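Heat-inducible transcription repressor HrcA (Thermotoga maritima, PDB 1STZ) probably represses the class I heat-shock operons grpE-dnaK-dnaJ and groELS, preventing their heat-shock induction, and binds DNA to do so. Local coordinates at residues A[256-262]-A[279-284]; A[81-85]-A[273-278]; A[263-267]-A[303-307]; A[134-140]-A[228-234]. Numbering follows the deposited sequence.

Interaction 1: residues A[256-262]-A[279-284]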
loop_
_atom_site.group_PDB
_atom_site.type_symbol
_atom_site.label_atom_id
_atom_site.label_comp_id
_atom_site.label_asym_id
_atom_site.label_seq_id
_atom_site.Cartn_x
_atom_site.Cartn_y
_atom_site.Cartn_z
ATOM N N GLU A 256 17.563 11.314 25.538
ATOM C CA GLU A 256 17.981 10.040 26.143
ATOM C C GLU A 256 18.312 8.970 25.113
ATOM O O GLU A 256 19.131 8.094 25.331
ATOM C CB GLU A 256 16.900 9.518 27.081
ATOM C CG GLU A 256 16.673 10.415 28.298
ATOM C CD GLU A 256 17.937 10.662 29.100
ATOM O OE1 GLU A 256 18.586 9.679 29.497
ATOM O OE2 GLU A 256 18.291 11.840 29.334
ATOM N N VAL A 257 17.629 9.071 23.994
ATOM C CA VAL A 257 17.794 8.229 22.843
ATOM C C VAL A 257 19.209 8.281 22.211
ATOM O O VAL A 257 19.585 7.364 21.477
ATOM C CB VAL A 257 16.667 8.653 21.850
ATOM C CG1 VAL A 257 17.141 8.911 20.476
ATOM C CG2 VAL A 257 15.483 7.681 21.957
ATOM N N LYS A 258 19.965 9.348 22.481
ATOM C CA LYS A 258 21.366 9.452 22.062
ATOM C C LYS A 258 22.318 8.612 22.922
ATOM O O LYS A 258 23.474 8.409 22.547
ATOM C CB LYS A 258 21.853 10.912 22.125
ATOM C CG LYS A 258 21.082 11.917 21.240
ATOM C CD LYS A 258 21.461 13.363 21.610
ATOM C CE LYS A 258 20.449 14.384 21.084
ATOM N NZ LYS A 258 20.389 14.403 19.558
ATOM N N ASP A 259 21.858 8.195 24.102
ATOM C CA ASP A 259 22.651 7.381 25.022
ATOM C C ASP A 259 22.573 5.910 24.581
ATOM O O ASP A 259 21.607 5.208 24.915
ATOM C CB ASP A 259 22.123 7.569 26.451
ATOM C CG ASP A 259 23.029 6.949 27.513
ATOM O OD1 ASP A 259 22.999 7.436 28.668
ATOM O OD2 ASP A 259 23.799 5.982 27.295
ATOM N N GLN A 260 23.571 5.450 23.814
ATOM C CA GLN A 260 23.537 4.089 23.267
ATOM C C GLN A 260 23.580 2.990 24.329
ATOM O O GLN A 260 22.899 1.989 24.198
ATOM C CB GLN A 260 24.629 3.826 22.230
ATOM C CG GLN A 260 24.196 2.705 21.288
ATOM C CD GLN A 260 25.300 2.140 20.441
ATOM O OE1 GLN A 260 26.461 2.059 20.865
ATOM N NE2 GLN A 260 24.947 1.730 19.226
ATOM N N LYS A 261 24.371 3.194 25.362
ATOM C CA LYS A 261 24.432 2.291 26.505
ATOM C C LYS A 261 23.045 2.109 27.136
ATOM O O LYS A 261 22.649 1.002 27.444
ATOM C CB LYS A 261 25.416 2.838 27.538
ATOM C CG LYS A 261 26.274 1.791 28.231
ATOM C CD LYS A 261 27.602 1.534 27.505
ATOM C CE LYS A 261 28.805 1.559 28.466
ATOM N NZ LYS A 261 29.086 2.910 29.062
ATOM N N PHE A 262 22.315 3.206 27.320
ATOM C CA PHE A 262 20.934 3.146 27.767
ATOM C C PHE A 262 20.026 2.411 26.771
ATOM O O PHE A 262 19.262 1.538 27.166
ATOM C CB PHE A 262 20.402 4.548 28.059
ATOM C CG PHE A 262 18.945 4.582 28.338
ATOM C CD1 PHE A 262 18.438 4.011 29.505
ATOM C CD2 PHE A 262 18.072 5.166 27.442
ATOM C CE1 PHE A 262 17.069 4.036 29.765
ATOM C CE2 PHE A 262 16.718 5.178 27.684
ATOM C CZ PHE A 262 16.216 4.620 28.852
ATOM N N ILE A 279 11.193 1.340 32.005
ATOM C CA ILE A 279 12.212 1.908 31.119
ATOM C C ILE A 279 13.527 2.205 31.863
ATOM O O ILE A 279 14.607 1.952 31.353
ATOM C CB ILE A 279 11.659 3.170 30.400
ATOM C CG1 ILE A 279 10.518 2.760 29.475
ATOM C CG2 ILE A 279 12.756 3.885 29.583
ATOM C CD1 ILE A 279 9.914 3.906 28.691
ATOM N N GLY A 280 13.413 2.714 33.075
ATOM C CA GLY A 280 14.556 2.907 33.941
ATOM C C GLY A 280 14.985 4.337 34.127
ATOM O O GLY A 280 15.948 4.572 34.849
ATOM N N ARG A 281 14.301 5.292 33.497
ATOM C CA ARG A 281 14.623 6.717 33.705
ATOM C C ARG A 281 13.336 7.486 33.864
ATOM O O ARG A 281 12.453 7.408 32.987
ATOM C CB ARG A 281 15.429 7.255 32.531
ATOM C CG ARG A 281 16.828 6.647 32.467
ATOM C CD ARG A 281 17.858 7.428 31.666
ATOM N NE ARG A 281 19.183 6.846 31.887
ATOM C CZ ARG A 281 20.202 6.888 31.036
ATOM N NH1 ARG A 281 20.092 7.515 29.887
ATOM N NH2 ARG A 281 21.362 6.308 31.348
ATOM N N LYS A 282 13.214 8.192 34.986
ATOM C CA LYS A 282 11.991 8.929 35.325
ATOM C C LYS A 282 11.551 9.908 34.216
ATOM O O LYS A 282 10.378 10.101 33.999
ATOM C CB LYS A 282 12.160 9.714 36.638
ATOM C CG LYS A 282 12.022 8.871 37.885
ATOM C CD LYS A 282 10.614 8.291 38.039
ATOM C CE LYS A 282 10.270 7.920 39.483
ATOM N NZ LYS A 282 10.785 6.571 39.878
ATOM N N LYS A 283 12.499 10.511 33.523
ATOM C CA LYS A 283 12.187 11.472 32.465
ATOM C C LYS A 283 11.386 10.860 31.311
ATOM O O LYS A 283 10.722 11.574 30.569
ATOM C CB LYS A 283 13.483 12.096 31.930
ATOM C CG LYS A 283 14.069 13.112 32.878
ATOM C CD LYS A 283 15.283 13.824 32.253
ATOM C CE LYS A 283 15.720 15.053 33.054
ATOM N NZ LYS A 283 14.853 15.331 34.237
ATOM N N LEU A 284 11.450 9.538 31.187
ATOM C CA LEU A 284 10.754 8.807 30.149
ATOM C C LEU A 284 9.540 8.000 30.660
ATOM O O LEU A 284 9.012 7.154 29.943
ATOM C CB LEU A 284 11.756 7.900 29.428
ATOM C CG LEU A 284 13.027 8.587 28.879
ATOM C CD1 LEU A 284 14.034 7.582 28.403
ATOM C CD2 LEU A 284 12.666 9.534 27.735
#
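A single arginine can serve two kinds of partner at once, and Arg281 illustrates how. The charged group comes first. Arg281 NH1 donates to Glu256 OE1 at 2.7 Å and to Asp259 OD1 at 3.2 Å, both contacts being salt bridges, while Arg281 NH2 adds a weak bond of 3.3 Å to Asp259 OD1. The two carboxylates approach the guanidinium near its plane, which leaves its faces available for other contacts. Asp259 has a second task: it is the N-cap of the helix that starts at Gln260, its OD2 accepting from Phe262 N at 3.1 Å. The type I turn from Glu256 to Asp259 brings both acids within range of the same arginine.

The aromatic contact uses a face of the same group. The guanidinium lies flat on the ring of Phe262, with centres 4.3 Å apart and planes inclined by only 13°, and Arg281 CD makes a CH-pi contact 4.2 Å from the ring centroid.

Apolar contacts complete the set. Phe262 CZ meets Ile279 CG2 at 3.6 Å, and Phe262 CE2 meets Leu284 CD1 at 3.7 Å. Ile279 in turn packs on Phe287 and Val289 of strand 287-296. The chemistry is thus layered: the partly exposed ion pairs lie over a buried phenylalanine, with the arginine bridging the polar and apolar zones between this helix start and the 279-284 loop.

Interaction 2: residues A[81-85]-A[273-278]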
loop_
_atom_site.group_PDB
_atom_site.type_symbol
_atom_site.label_atom_id
_atom_site.label_comp_id
_atom_site.label_asym_id
_atom_site.label_seq_id
_atom_site.Cartn_x
_atom_site.Cartn_y
_atom_site.Cartn_z
ATOM N N ASP A 81 1.148 1.824 35.876
ATOM C CA ASP A 81 2.051 1.034 35.022
ATOM C C ASP A 81 1.829 -0.458 35.240
ATOM O O ASP A 81 1.946 -1.246 34.309
ATOM C CB ASP A 81 3.516 1.389 35.272
ATOM C CG ASP A 81 3.870 2.781 34.786
ATOM O OD1 ASP A 81 3.072 3.359 34.011
ATOM O OD2 ASP A 81 4.903 3.390 35.128
ATOM N N LYS A 82 1.488 -0.844 36.466
ATOM C CA LYS A 82 1.184 -2.236 36.766
ATOM C C LYS A 82 -0.075 -2.695 36.020
ATOM O O LYS A 82 -0.121 -3.783 35.466
ATOM C CB LYS A 82 1.039 -2.435 38.273
ATOM C CG LYS A 82 0.992 -3.882 38.680
ATOM C CD LYS A 82 0.654 -4.003 40.135
ATOM C CE LYS A 82 0.765 -5.427 40.628
ATOM N NZ LYS A 82 0.316 -5.495 42.047
ATOM N N GLY A 83 -1.092 -1.847 35.995
ATOM C CA GLY A 83 -2.305 -2.147 35.258
ATOM C C GLY A 83 -2.110 -2.202 33.767
ATOM O O GLY A 83 -2.721 -3.018 33.091
ATOM N N LEU A 84 -1.262 -1.335 33.240
ATOM C CA LEU A 84 -0.923 -1.400 31.822
ATOM C C LEU A 84 -0.195 -2.698 31.480
ATOM O O LEU A 84 -0.469 -3.287 30.454
ATOM C CB LEU A 84 -0.099 -0.191 31.388
ATOM C CG LEU A 84 -0.855 1.122 31.490
ATOM C CD1 LEU A 84 0.127 2.294 31.284
ATOM C CD2 LEU A 84 -1.986 1.179 30.488
ATOM N N ARG A 85 0.723 -3.130 32.341
ATOM C CA ARG A 85 1.454 -4.385 32.160
ATOM C C ARG A 85 0.492 -5.553 32.208
ATOM O O ARG A 85 0.583 -6.447 31.394
ATOM C CB ARG A 85 2.544 -4.536 33.219
ATOM C CG ARG A 85 3.211 -5.917 33.367
ATOM C CD ARG A 85 3.849 -6.522 32.129
ATOM N NE ARG A 85 4.956 -5.725 31.615
ATOM C CZ ARG A 85 5.690 -6.048 30.564
ATOM N NH1 ARG A 85 5.482 -7.173 29.887
ATOM N NH2 ARG A 85 6.668 -5.250 30.197
ATOM N N VAL A 273 8.295 -5.304 25.662
ATOM C CA VAL A 273 7.899 -3.928 25.908
ATOM C C VAL A 273 8.329 -3.509 27.310
ATOM O O VAL A 273 8.322 -4.311 28.223
ATOM C CB VAL A 273 6.360 -3.718 25.701
ATOM C CG1 VAL A 273 5.542 -4.337 26.852
ATOM C CG2 VAL A 273 6.050 -2.258 25.559
ATOM N N ARG A 274 8.773 -2.276 27.448
ATOM C CA ARG A 274 9.046 -1.666 28.747
ATOM C C ARG A 274 8.076 -0.489 28.878
ATOM O O ARG A 274 8.090 0.409 28.048
ATOM C CB ARG A 274 10.494 -1.205 28.850
ATOM C CG ARG A 274 11.443 -2.400 28.991
ATOM C CD ARG A 274 12.887 -2.001 29.144
ATOM N NE ARG A 274 13.758 -3.133 29.393
ATOM C CZ ARG A 274 13.905 -3.750 30.563
ATOM N NH1 ARG A 274 13.258 -3.356 31.662
ATOM N NH2 ARG A 274 14.734 -4.779 30.630
ATOM N N ILE A 275 7.223 -0.547 29.895
ATOM C CA ILE A 275 6.165 0.428 30.123
ATOM C C ILE A 275 6.533 1.305 31.309
ATOM O O ILE A 275 6.832 0.806 32.392
ATOM C CB ILE A 275 4.803 -0.317 30.371
ATOM C CG1 ILE A 275 4.399 -1.113 29.137
ATOM C CG2 ILE A 275 3.700 0.660 30.724
ATOM C CD1 ILE A 275 3.382 -2.200 29.390
ATOM N N GLY A 276 6.515 2.615 31.097
ATOM C CA GLY A 276 6.716 3.590 32.162
ATOM C C GLY A 276 7.959 3.378 33.015
ATOM O O GLY A 276 9.088 3.475 32.540
ATOM N N ARG A 277 7.756 3.064 34.285
ATOM C CA ARG A 277 8.870 2.827 35.192
ATOM C C ARG A 277 9.816 1.690 34.764
ATOM O O ARG A 277 10.972 1.650 35.187
ATOM C CB ARG A 277 8.375 2.587 36.621
ATOM C CG ARG A 277 7.091 1.777 36.766
ATOM C CD ARG A 277 7.234 0.294 36.460
ATOM N NE ARG A 277 6.027 -0.482 36.778
ATOM C CZ ARG A 277 5.680 -0.909 37.983
ATOM N NH1 ARG A 277 6.435 -0.637 39.063
ATOM N NH2 ARG A 277 4.560 -1.624 38.114
ATOM N N GLU A 278 9.327 0.770 33.939
ATOM C CA GLU A 278 10.149 -0.346 33.453
ATOM C C GLU A 278 11.319 0.144 32.574
ATOM O O GLU A 278 12.333 -0.535 32.464
ATOM C CB GLU A 278 9.298 -1.377 32.717
ATOM C CG GLU A 278 8.246 -2.105 33.581
ATOM C CD GLU A 278 7.217 -2.889 32.753
ATOM O OE1 GLU A 278 6.302 -3.516 33.331
ATOM O OE2 GLU A 278 7.317 -2.890 31.501
HETATM O O HOH W 1 4.746 -2.427 35.077
#
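Arg85 lays one face of its guanidinium over Ile275 CD1, while Glu278 OE2 and Val273 O lie at the edge of the group, near its plane. Arg85 NE donates to Glu278 OE1 at 3.1 Å and Arg85 NH2 to Glu278 OE2 at 2.8 Å, a bidentate salt bridge; a weak bond of 2.7 Å from Arg85 NH2 to Val273 O is added. Glu278 OE2 also accepts from Ile275 N at 2.8 Å, so the same carboxylate ties the turn back to its own strand. Arg85 NH1 has a further partner in Glu89.

At the other end of the contact, Asp81 OD2 accepts from Arg277 N at 3.0 Å, and its OD1 forms a salt bridge with Lys310. The fit is close: a CB on Gly276 would collide with Asp81 OD2, and the positive phi there also favours glycine. A water completes the polar layer, accepting from Arg277 NE at 2.9 Å, donating to Glu278 OE1 at 2.6 Å and more weakly to Asp81 O at 3.1 Å. Away from these polar groups, Leu84 CB touches Ile275 CG2 at 3.9 Å.

The axes of helix 81-85 and strand 273-275 run nearly antiparallel, at 153°. The arrangement is a largely polar domain interface: the helix after strands 68-69 and 78-79, consistent with the wing of a winged-helix domain, docks on strand 272-275, outermost within this chain, of the probably GAF-like sheet.

Interaction 3: residues A[263-267]-A[303-307]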
loop_
_atom_site.group_PDB
_atom_site.type_symbol
_atom_site.label_atom_id
_atom_site.label_comp_id
_atom_site.label_asym_id
_atom_site.label_seq_id
_atom_site.Cartn_x
_atom_site.Cartn_y
_atom_site.Cartn_z
ATOM N N LEU A 263 20.101 2.733 25.485
ATOM C CA LEU A 263 19.279 2.022 24.499
ATOM C C LEU A 263 19.543 0.527 24.521
ATOM O O LEU A 263 18.611 -0.279 24.396
ATOM C CB LEU A 263 19.507 2.537 23.074
ATOM C CG LEU A 263 18.855 3.849 22.661
ATOM C CD1 LEU A 263 19.137 4.083 21.164
ATOM C CD2 LEU A 263 17.352 3.844 22.929
ATOM N N GLU A 264 20.812 0.153 24.664
ATOM C CA GLU A 264 21.194 -1.255 24.674
ATOM C C GLU A 264 20.625 -1.982 25.896
ATOM O O GLU A 264 20.292 -3.164 25.801
ATOM C CB GLU A 264 22.730 -1.420 24.615
ATOM C CG GLU A 264 23.289 -1.223 23.204
ATOM C CD GLU A 264 24.813 -1.306 23.097
ATOM O OE1 GLU A 264 25.499 -1.512 24.123
ATOM O OE2 GLU A 264 25.332 -1.162 21.959
ATOM N N SER A 265 20.520 -1.279 27.027
ATOM C CA SER A 265 19.984 -1.847 28.267
ATOM C C SER A 265 18.481 -2.131 28.181
ATOM O O SER A 265 17.971 -2.933 28.943
ATOM C CB SER A 265 20.252 -0.908 29.458
ATOM O OG SER A 265 19.327 0.182 29.495
ATOM N N LEU A 266 17.789 -1.455 27.270
ATOM C CA LEU A 266 16.364 -1.669 27.051
ATOM C C LEU A 266 16.060 -3.019 26.414
ATOM O O LEU A 266 15.021 -3.639 26.690
ATOM C CB LEU A 266 15.780 -0.567 26.157
ATOM C CG LEU A 266 15.793 0.847 26.729
ATOM C CD1 LEU A 266 15.319 1.836 25.696
ATOM C CD2 LEU A 266 14.909 0.941 27.961
ATOM N N VAL A 267 16.967 -3.472 25.561
ATOM C CA VAL A 267 16.673 -4.601 24.707
ATOM C C VAL A 267 16.938 -5.912 25.465
ATOM O O VAL A 267 17.968 -6.077 26.111
ATOM C CB VAL A 267 17.403 -4.471 23.309
ATOM C CG1 VAL A 267 18.921 -4.538 23.450
ATOM C CG2 VAL A 267 16.882 -5.537 22.332
ATOM N N SER A 303 19.423 -3.354 16.524
ATOM C CA SER A 303 18.204 -3.239 17.303
ATOM C C SER A 303 17.208 -2.236 16.693
ATOM O O SER A 303 17.587 -1.283 15.997
ATOM C CB SER A 303 18.562 -2.834 18.729
ATOM O OG SER A 303 19.372 -3.846 19.310
ATOM N N VAL A 304 15.927 -2.488 16.952
ATOM C CA VAL A 304 14.822 -1.620 16.578
ATOM C C VAL A 304 14.067 -1.197 17.835
ATOM O O VAL A 304 13.821 -2.015 18.713
ATOM C CB VAL A 304 13.837 -2.351 15.655
ATOM C CG1 VAL A 304 12.709 -1.432 15.209
ATOM C CG2 VAL A 304 14.564 -2.925 14.446
ATOM N N TYR A 305 13.693 0.073 17.897
ATOM C CA TYR A 305 12.966 0.655 19.020
ATOM C C TYR A 305 11.740 1.405 18.523
ATOM O O TYR A 305 11.837 2.186 17.587
ATOM C CB TYR A 305 13.850 1.628 19.786
ATOM C CG TYR A 305 15.126 1.014 20.288
ATOM C CD1 TYR A 305 16.244 0.954 19.483
ATOM C CD2 TYR A 305 15.213 0.502 21.576
ATOM C CE1 TYR A 305 17.426 0.394 19.943
ATOM C CE2 TYR A 305 16.378 -0.066 22.037
ATOM C CZ TYR A 305 17.486 -0.114 21.220
ATOM O OH TYR A 305 18.667 -0.654 21.688
ATOM N N LEU A 306 10.593 1.136 19.146
ATOM C CA LEU A 306 9.357 1.892 18.949
ATOM C C LEU A 306 8.958 2.573 20.271
ATOM O O LEU A 306 8.647 1.902 21.263
ATOM C CB LEU A 306 8.245 0.918 18.572
ATOM C CG LEU A 306 6.969 1.352 17.852
ATOM C CD1 LEU A 306 5.762 0.688 18.450
ATOM C CD2 LEU A 306 6.768 2.837 17.698
ATOM N N PHE A 307 8.918 3.885 20.269
ATOM C CA PHE A 307 8.503 4.662 21.419
ATOM C C PHE A 307 7.135 5.247 21.132
ATOM O O PHE A 307 6.928 5.849 20.095
ATOM C CB PHE A 307 9.481 5.804 21.691
ATOM C CG PHE A 307 10.842 5.355 22.097
ATOM C CD1 PHE A 307 11.845 5.208 21.154
ATOM C CD2 PHE A 307 11.140 5.133 23.430
ATOM C CE1 PHE A 307 13.135 4.812 21.541
ATOM C CE2 PHE A 307 12.395 4.733 23.809
ATOM C CZ PHE A 307 13.399 4.567 22.851
#
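At the apolar centre, Leu263 meets two aromatic rings of the strand. Its CD2 stands over the face of the Tyr305 ring, 4.2 Å from the centroid and just 12° off the normal, a clear CH-pi contact. The same methyl reaches the edge of a second ring, with Leu263 CD2 to Phe307 CZ at 4.0 Å. One helical turn on, Leu266 extends the patch: Leu266 CB approaches the edge of the tyrosine at Tyr305 CE2, 4.2 Å away, and Leu266 CD1 lies 4.4 Å from Phe307 CZ. Tyr305 points toward the helix, whereas the CA-to-CB bond of Phe307 runs sideways and its ring comes nearer.

Further out, Val267, where the helix has given way to loop, places CG1 4.2 Å from Ser303 OG and 4.3 Å from Tyr305 OH. At the polar edge the tyrosine hydroxyl donates to a helix carbonyl, Tyr305 OH to Leu263 O at 2.7 Å. The carbonyl Leu263 O already accepts from Leu266 N at 3.2 Å, so the hydroxyl joins it near the end of the helix.

Val304 and Leu306 meet helices 116-131 and 314-334 across the sheet. A central antiparallel sheet of strand order 2-1-5-4-3, with helix 260-266 against one face and these two helices against the other, is consistent with a GAF-like domain, the clan to which the HrcA C-terminal family belongs.

Interaction 4: residues A[134-140]-A[228-234]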
loop_
_atom_site.group_PDB
_atom_site.type_symbol
_atom_site.label_atom_id
_atom_site.label_comp_id
_atom_site.label_asym_id
_atom_site.label_seq_id
_atom_site.Cartn_x
_atom_site.Cartn_y
_atom_site.Cartn_z
ATOM N N TYR A 134 7.368 6.761 17.427
ATOM C CA TYR A 134 8.689 7.210 17.013
ATOM C C TYR A 134 9.577 5.983 16.944
ATOM O O TYR A 134 9.707 5.280 17.930
ATOM C CB TYR A 134 9.272 8.151 18.065
ATOM C CG TYR A 134 10.643 8.742 17.759
ATOM C CD1 TYR A 134 11.733 8.489 18.576
ATOM C CD2 TYR A 134 10.829 9.588 16.688
ATOM C CE1 TYR A 134 12.987 9.071 18.322
ATOM C CE2 TYR A 134 12.077 10.165 16.422
ATOM C CZ TYR A 134 13.146 9.890 17.242
ATOM O OH TYR A 134 14.377 10.445 16.983
ATOM N N VAL A 135 10.189 5.752 15.792
ATOM C CA VAL A 135 11.025 4.586 15.551
ATOM C C VAL A 135 12.502 4.929 15.386
ATOM O O VAL A 135 12.851 5.884 14.694
ATOM C CB VAL A 135 10.529 3.839 14.311
ATOM C CG1 VAL A 135 11.472 2.697 13.923
ATOM C CG2 VAL A 135 9.137 3.328 14.559
ATOM N N LEU A 136 13.359 4.166 16.062
ATOM C CA LEU A 136 14.796 4.153 15.792
ATOM C C LEU A 136 15.164 2.767 15.310
ATOM O O LEU A 136 14.804 1.784 15.952
ATOM C CB LEU A 136 15.607 4.461 17.043
ATOM C CG LEU A 136 15.437 5.825 17.683
ATOM C CD1 LEU A 136 16.368 5.904 18.868
ATOM C CD2 LEU A 136 15.693 6.999 16.736
ATOM N N ILE A 137 15.836 2.683 14.166
ATOM C CA ILE A 137 16.431 1.441 13.686
ATOM C C ILE A 137 17.945 1.621 13.627
ATOM O O ILE A 137 18.443 2.485 12.916
ATOM C CB ILE A 137 15.918 1.076 12.289
ATOM C CG1 ILE A 137 14.387 0.967 12.295
ATOM C CG2 ILE A 137 16.549 -0.240 11.811
ATOM C CD1 ILE A 137 13.798 0.496 11.006
ATOM N N GLU A 138 18.663 0.786 14.366
ATOM C CA GLU A 138 20.101 0.718 14.291
ATOM C C GLU A 138 20.549 0.155 12.916
ATOM O O GLU A 138 20.200 -0.973 12.575
ATOM C CB GLU A 138 20.613 -0.152 15.430
ATOM C CG GLU A 138 22.076 0.038 15.757
ATOM C CD GLU A 138 22.554 -0.839 16.896
ATOM O OE1 GLU A 138 21.926 -1.891 17.188
ATOM O OE2 GLU A 138 23.594 -0.488 17.497
ATOM N N ARG A 139 21.294 0.957 12.144
ATOM C CA ARG A 139 21.901 0.535 10.880
ATOM C C ARG A 139 22.987 -0.523 11.128
ATOM O O ARG A 139 23.573 -0.579 12.200
ATOM C CB ARG A 139 22.524 1.739 10.140
ATOM C CG ARG A 139 21.538 2.821 9.763
ATOM C CD ARG A 139 22.129 3.962 8.935
ATOM N NE ARG A 139 21.084 4.752 8.281
ATOM C CZ ARG A 139 20.558 5.896 8.721
ATOM N NH1 ARG A 139 20.926 6.455 9.870
ATOM N NH2 ARG A 139 19.625 6.494 7.995
ATOM N N PRO A 140 23.289 -1.356 10.144
ATOM C CA PRO A 140 24.355 -2.341 10.325
ATOM C C PRO A 140 25.665 -1.628 10.690
ATOM O O PRO A 140 25.959 -0.552 10.164
ATOM C CB PRO A 140 24.450 -3.005 8.947
ATOM C CG PRO A 140 23.124 -2.776 8.341
ATOM C CD PRO A 140 22.712 -1.413 8.790
ATOM N N VAL A 228 26.484 9.304 8.028
ATOM C CA VAL A 228 25.236 8.582 8.267
ATOM C C VAL A 228 25.088 8.374 9.773
ATOM O O VAL A 228 25.960 7.780 10.422
ATOM C CB VAL A 228 25.206 7.175 7.598
ATOM C CG1 VAL A 228 23.775 6.630 7.576
ATOM C CG2 VAL A 228 25.773 7.227 6.198
ATOM N N GLU A 229 23.968 8.851 10.309
ATOM C CA GLU A 229 23.626 8.647 11.699
ATOM C C GLU A 229 23.626 7.123 11.966
ATOM O O GLU A 229 23.432 6.310 11.049
ATOM C CB GLU A 229 22.253 9.286 11.987
ATOM C CG GLU A 229 22.209 10.812 11.807
ATOM C CD GLU A 229 20.820 11.422 11.969
ATOM O OE1 GLU A 229 20.588 12.503 11.392
ATOM O OE2 GLU A 229 19.949 10.849 12.689
ATOM N N ARG A 230 23.910 6.728 13.199
ATOM C CA ARG A 230 23.948 5.305 13.526
ATOM C C ARG A 230 22.525 4.733 13.538
ATOM O O ARG A 230 22.332 3.563 13.279
ATOM C CB ARG A 230 24.654 5.047 14.862
ATOM C CG ARG A 230 25.843 4.085 14.737
ATOM C CD ARG A 230 25.875 3.039 15.810
ATOM N NE ARG A 230 26.154 1.664 15.406
ATOM C CZ ARG A 230 25.434 0.939 14.570
ATOM N NH1 ARG A 230 24.380 1.442 13.940
ATOM N NH2 ARG A 230 25.806 -0.306 14.342
ATOM N N TYR A 231 21.550 5.576 13.841
ATOM C CA TYR A 231 20.147 5.186 13.844
ATOM C C TYR A 231 19.386 5.971 12.807
ATOM O O TYR A 231 19.587 7.162 12.688
ATOM C CB TYR A 231 19.513 5.451 15.211
ATOM C CG TYR A 231 20.084 4.580 16.293
ATOM C CD1 TYR A 231 21.240 4.956 16.970
ATOM C CD2 TYR A 231 19.471 3.393 16.647
ATOM C CE1 TYR A 231 21.776 4.160 17.960
ATOM C CE2 TYR A 231 20.015 2.568 17.648
ATOM C CZ TYR A 231 21.165 2.965 18.299
ATOM O OH TYR A 231 21.723 2.180 19.285
ATOM N N LEU A 232 18.523 5.284 12.064
ATOM C CA LEU A 232 17.489 5.906 11.234
ATOM C C LEU A 232 16.256 6.154 12.095
ATOM O O LEU A 232 15.747 5.214 12.710
ATOM C CB LEU A 232 17.085 4.956 10.106
ATOM C CG LEU A 232 15.881 5.390 9.249
ATOM C CD1 LEU A 232 16.076 4.969 7.802
ATOM C CD2 LEU A 232 14.537 4.838 9.771
ATOM N N ASP A 233 15.759 7.383 12.127
ATOM C CA ASP A 233 14.563 7.704 12.905
ATOM C C ASP A 233 13.377 8.049 11.998
ATOM O O ASP A 233 13.546 8.508 10.883
ATOM C CB ASP A 233 14.836 8.843 13.893
ATOM C CG ASP A 233 15.230 10.121 13.216
ATOM O OD1 ASP A 233 16.363 10.192 12.685
ATOM O OD2 ASP A 233 14.477 11.117 13.150
ATOM N N ALA A 234 12.175 7.830 12.494
ATOM C CA ALA A 234 10.964 8.212 11.760
ATOM C C ALA A 234 9.798 8.386 12.730
ATOM O O ALA A 234 9.785 7.771 13.783
ATOM C CB ALA A 234 10.631 7.140 10.732
#
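Four backbone hydrogen bonds pair strands 134-138 and 231-234 in antiparallel register: Val135 N to Ala234 O (2.9 Å), Ala234 N to Val135 O (3.0 Å), Ile137 N to Leu232 O and Leu232 N to Ile137 O (both 2.9 Å). Beyond the strands, Arg139 N still donates to Arg230 O at 3.0 Å, and two arginine side chains donate to main-chain oxygens across the contact. Arg230 NH1 and NH2 grip Arg139 O at 2.8 and 3.1 Å, while Arg139 NH1 donates to Glu229 O at 2.8 Å; Arg139 NH2 also forms a salt bridge with Glu117 of helix 116-131. The Glu138 OE2 to Arg230 NH2 pair is long at 3.9 Å, a matter of charges only, and Glu138 OE1 accepts instead from Ser303 N.

Packing follows the alternation of the strands. In the non-hydrogen-bonded pairs, Glu138 lies beside Tyr231, and Leu136 beside Asp233; diagonally, Leu136 CB meets Tyr231 CD2 at 4.0 Å. Val135, Ile137, Leu232 and Ala234 occupy the other face.

Strand 231-234 is the outermost on this side of the sheet within the chain, and strand 134-138 pairs on its other side with strand 299-309. Leu136 and Tyr231 pack against Leu263 of helix 260-266, whereas Val135, Leu232 and Ala234 meet helix 116-131.

Read from the N terminus, the chain shows how nested and crossing contacts compact a fold. Interaction 2 opens first, at helix 81-94 in the N-terminal, probably winged-helix, part, and its long loop contains interaction 4, where strands 134-138 and 231-234 meet. Interactions 1 and 3 then open in succession, interaction 1 just before and into helix 260-266, interaction 3 on the rest of it. Closure comes in the order 2, 1, 3, so each of these three crosses the other two, while interaction 4 precedes 1 and 3 in series. Interactions 2, 3 and 4 reach one sheet; Arg274 to Leu266 joins 2 to 3, and Gln260 to Tyr231 joins 1 to 4.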